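R.Pab1 family restriction endonuclease (Campylobacter coli, PDB 7CFA) probably acts as a restriction DNA glycosylase, excising a base from its recognition sequence in DNA so that the strand can then be cut at the abasic site. Local coordinates at residues A[152-157]-A[171-176]. The protein carries 2 engineered substitutions. Residues are numbered along the deposited sequence; the frame is centred on the assembly and turned at random.
Sequences LSEIII and YFCFPV
E154 shows how a side chain in mid-sheet reaches across to a neighbouring strand while its charge is answered elsewhere. CB places CG in the crowded position between backbone N and carbonyl carbon (chi1 48°), and CG lies 3.8 Å from CB of Y171. Beyond CG the chain runs extended (chi2 -174°), carrying CD and OE2 alongside C173, where OE2 stands 3.5 Å from SG. The carboxylate is nearly perpendicular to the Y171 ring, their planes 86° apart. Its main polar partner is K24, which forms a salt bridge with OE2; E50 brings a like charge close, so the lysine may help to hold the carboxylate ionised. Underneath runs the antiparallel hairpin of strands 152-159 and 166-175, part of the large antiparallel sheet of this R.PabI-family enzyme. L152 with C173 and E154 with Y171 are hydrogen-bonded pairs, the E154 N to Y171 O bond measuring 2.9 Å and its return, Y171 N to E154 O, 2.8 Å. Between them the non-hydrogen-bonded pair S153 and F172 faces the other way, onto helix 208-219. Flanking E154, CD1 of L152 packs 3.9 Å from CB of C173, and CG1 of I156 meets CE1 of Y171 obliquely at 3.8 Å.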
loop_
_atom_site.group_PDB
_atom_site.type_symbol
_atom_site.label_atom_id
_atom_site.label_comp_id
_atom_site.label_asym_id
_atom_site.label_seq_id
_atom_site.Cartn_x
_atom_site.Cartn_y
_atom_site.Cartn_z
ATOM N N LEU A 152 1.207 -14.888 -15.765
ATOM C CA LEU A 152 1.049 -13.466 -16.025
ATOM C C LEU A 152 1.934 -12.699 -15.058
ATOM O O LEU A 152 2.333 -13.210 -14.008
ATOM C CB LEU A 152 -0.414 -13.012 -15.895
ATOM C CG LEU A 152 -1.085 -12.998 -14.516
ATOM C CD1 LEU A 152 -0.875 -11.675 -13.780
ATOM C CD2 LEU A 152 -2.569 -13.300 -14.645
ATOM N N SER A 153 2.236 -11.459 -15.425
ATOM C CA SER A 153 2.921 -10.536 -14.537
ATOM C C SER A 153 2.122 -9.245 -14.465
ATOM O O SER A 153 1.550 -8.802 -15.465
ATOM C CB SER A 153 4.355 -10.248 -15.002
ATOM O OG SER A 153 4.364 -9.593 -16.256
ATOM N N GLU A 154 2.068 -8.657 -13.276
ATOM C CA GLU A 154 1.359 -7.405 -13.062
ATOM C C GLU A 154 2.294 -6.385 -12.433
ATOM O O GLU A 154 3.054 -6.704 -11.513
ATOM C CB GLU A 154 0.116 -7.606 -12.190
ATOM C CG GLU A 154 0.341 -8.410 -10.925
ATOM C CD GLU A 154 -0.955 -8.686 -10.187
ATOM O OE1 GLU A 154 -2.020 -8.254 -10.676
ATOM O OE2 GLU A 154 -0.912 -9.336 -9.119
ATOM N N ILE A 155 2.237 -5.160 -12.944
ATOM C CA ILE A 155 3.078 -4.065 -12.480
ATOM C C ILE A 155 2.191 -3.065 -11.754
ATOM O O ILE A 155 1.297 -2.460 -12.360
ATOM C CB ILE A 155 3.832 -3.400 -13.641
ATOM C CG1 ILE A 155 4.715 -4.431 -14.348
ATOM C CG2 ILE A 155 4.663 -2.230 -13.135
ATOM C CD1 ILE A 155 5.399 -3.910 -15.585
ATOM N N ILE A 156 2.430 -2.900 -10.458
ATOM C CA ILE A 156 1.700 -1.935 -9.645
ATOM C C ILE A 156 2.483 -0.630 -9.625
ATOM O O ILE A 156 3.688 -0.622 -9.351
ATOM C CB ILE A 156 1.480 -2.472 -8.221
ATOM C CG1 ILE A 156 0.757 -3.820 -8.262
ATOM C CG2 ILE A 156 0.695 -1.469 -7.391
ATOM C CD1 ILE A 156 -0.586 -3.773 -8.954
ATOM N N ILE A 157 1.801 0.473 -9.918
ATOM C CA ILE A 157 2.417 1.793 -9.980
ATOM C C ILE A 157 2.065 2.551 -8.706
ATOM O O ILE A 157 0.885 2.781 -8.417
ATOM C CB ILE A 157 1.961 2.565 -11.227
ATOM C CG1 ILE A 157 2.259 1.764 -12.497
ATOM C CG2 ILE A 157 2.632 3.927 -11.284
ATOM C CD1 ILE A 157 3.729 1.474 -12.708
ATOM N N TYR A 171 5.035 -8.179 -10.181
ATOM C CA TYR A 171 4.631 -9.400 -9.502
ATOM C C TYR A 171 4.453 -10.502 -10.535
ATOM O O TYR A 171 3.834 -10.283 -11.580
ATOM C CB TYR A 171 3.337 -9.192 -8.710
ATOM C CG TYR A 171 3.484 -8.223 -7.560
ATOM C CD1 TYR A 171 3.336 -6.854 -7.756
ATOM C CD2 TYR A 171 3.780 -8.673 -6.280
ATOM C CE1 TYR A 171 3.474 -5.963 -6.708
ATOM C CE2 TYR A 171 3.918 -7.790 -5.223
ATOM C CZ TYR A 171 3.764 -6.436 -5.444
ATOM O OH TYR A 171 3.902 -5.551 -4.400
ATOM N N PHE A 172 5.006 -11.674 -10.244
ATOM C CA PHE A 172 4.919 -12.833 -11.122
ATOM C C PHE A 172 3.865 -13.780 -10.561
ATOM O O PHE A 172 3.961 -14.204 -9.404
ATOM C CB PHE A 172 6.282 -13.516 -11.232
ATOM C CG PHE A 172 6.315 -14.672 -12.188
ATOM C CD1 PHE A 172 5.675 -14.598 -13.414
ATOM C CD2 PHE A 172 7.009 -15.827 -11.866
ATOM C CE1 PHE A 172 5.716 -15.662 -14.297
ATOM C CE2 PHE A 172 7.055 -16.891 -12.743
ATOM C CZ PHE A 172 6.409 -16.809 -13.959
ATOM N N CYS A 173 2.857 -14.101 -11.370
ATOM C CA CYS A 173 1.693 -14.834 -10.898
ATOM C C CYS A 173 1.424 -16.062 -11.757
ATOM O O CYS A 173 1.641 -16.052 -12.974
ATOM C CB CYS A 173 0.449 -13.938 -10.879
ATOM S SG CYS A 173 0.652 -12.410 -9.933
ATOM N N PHE A 174 0.931 -17.112 -11.110
ATOM C CA PHE A 174 0.593 -18.371 -11.762
ATOM C C PHE A 174 -0.220 -19.216 -10.782
ATOM O O PHE A 174 -0.100 -19.041 -9.564
ATOM C CB PHE A 174 1.853 -19.128 -12.213
ATOM C CG PHE A 174 2.880 -19.291 -11.133
ATOM C CD1 PHE A 174 2.835 -20.377 -10.273
ATOM C CD2 PHE A 174 3.892 -18.360 -10.980
ATOM C CE1 PHE A 174 3.781 -20.526 -9.278
ATOM C CE2 PHE A 174 4.840 -18.505 -9.987
ATOM C CZ PHE A 174 4.784 -19.589 -9.136
ATOM N N PRO A 175 -1.046 -20.133 -11.291
ATOM C CA PRO A 175 -1.899 -20.933 -10.403
ATOM C C PRO A 175 -1.089 -21.825 -9.473
ATOM O O PRO A 175 -0.001 -22.295 -9.811
ATOM C CB PRO A 175 -2.739 -21.768 -11.376
ATOM C CG PRO A 175 -2.692 -21.022 -12.665
ATOM C CD PRO A 175 -1.338 -20.391 -12.711
ATOM N N VAL A 176 -1.651 -22.060 -8.284
ATOM C CA VAL A 176 -0.998 -22.913 -7.294
ATOM C C VAL A 176 -0.954 -24.361 -7.763
ATOM O O VAL A 176 -0.004 -25.092 -7.455
ATOM C CB VAL A 176 -1.711 -22.783 -5.934
ATOM C CG1 VAL A 176 -1.050 -23.672 -4.887
ATOM C CG2 VAL A 176 -1.720 -21.334 -5.476
#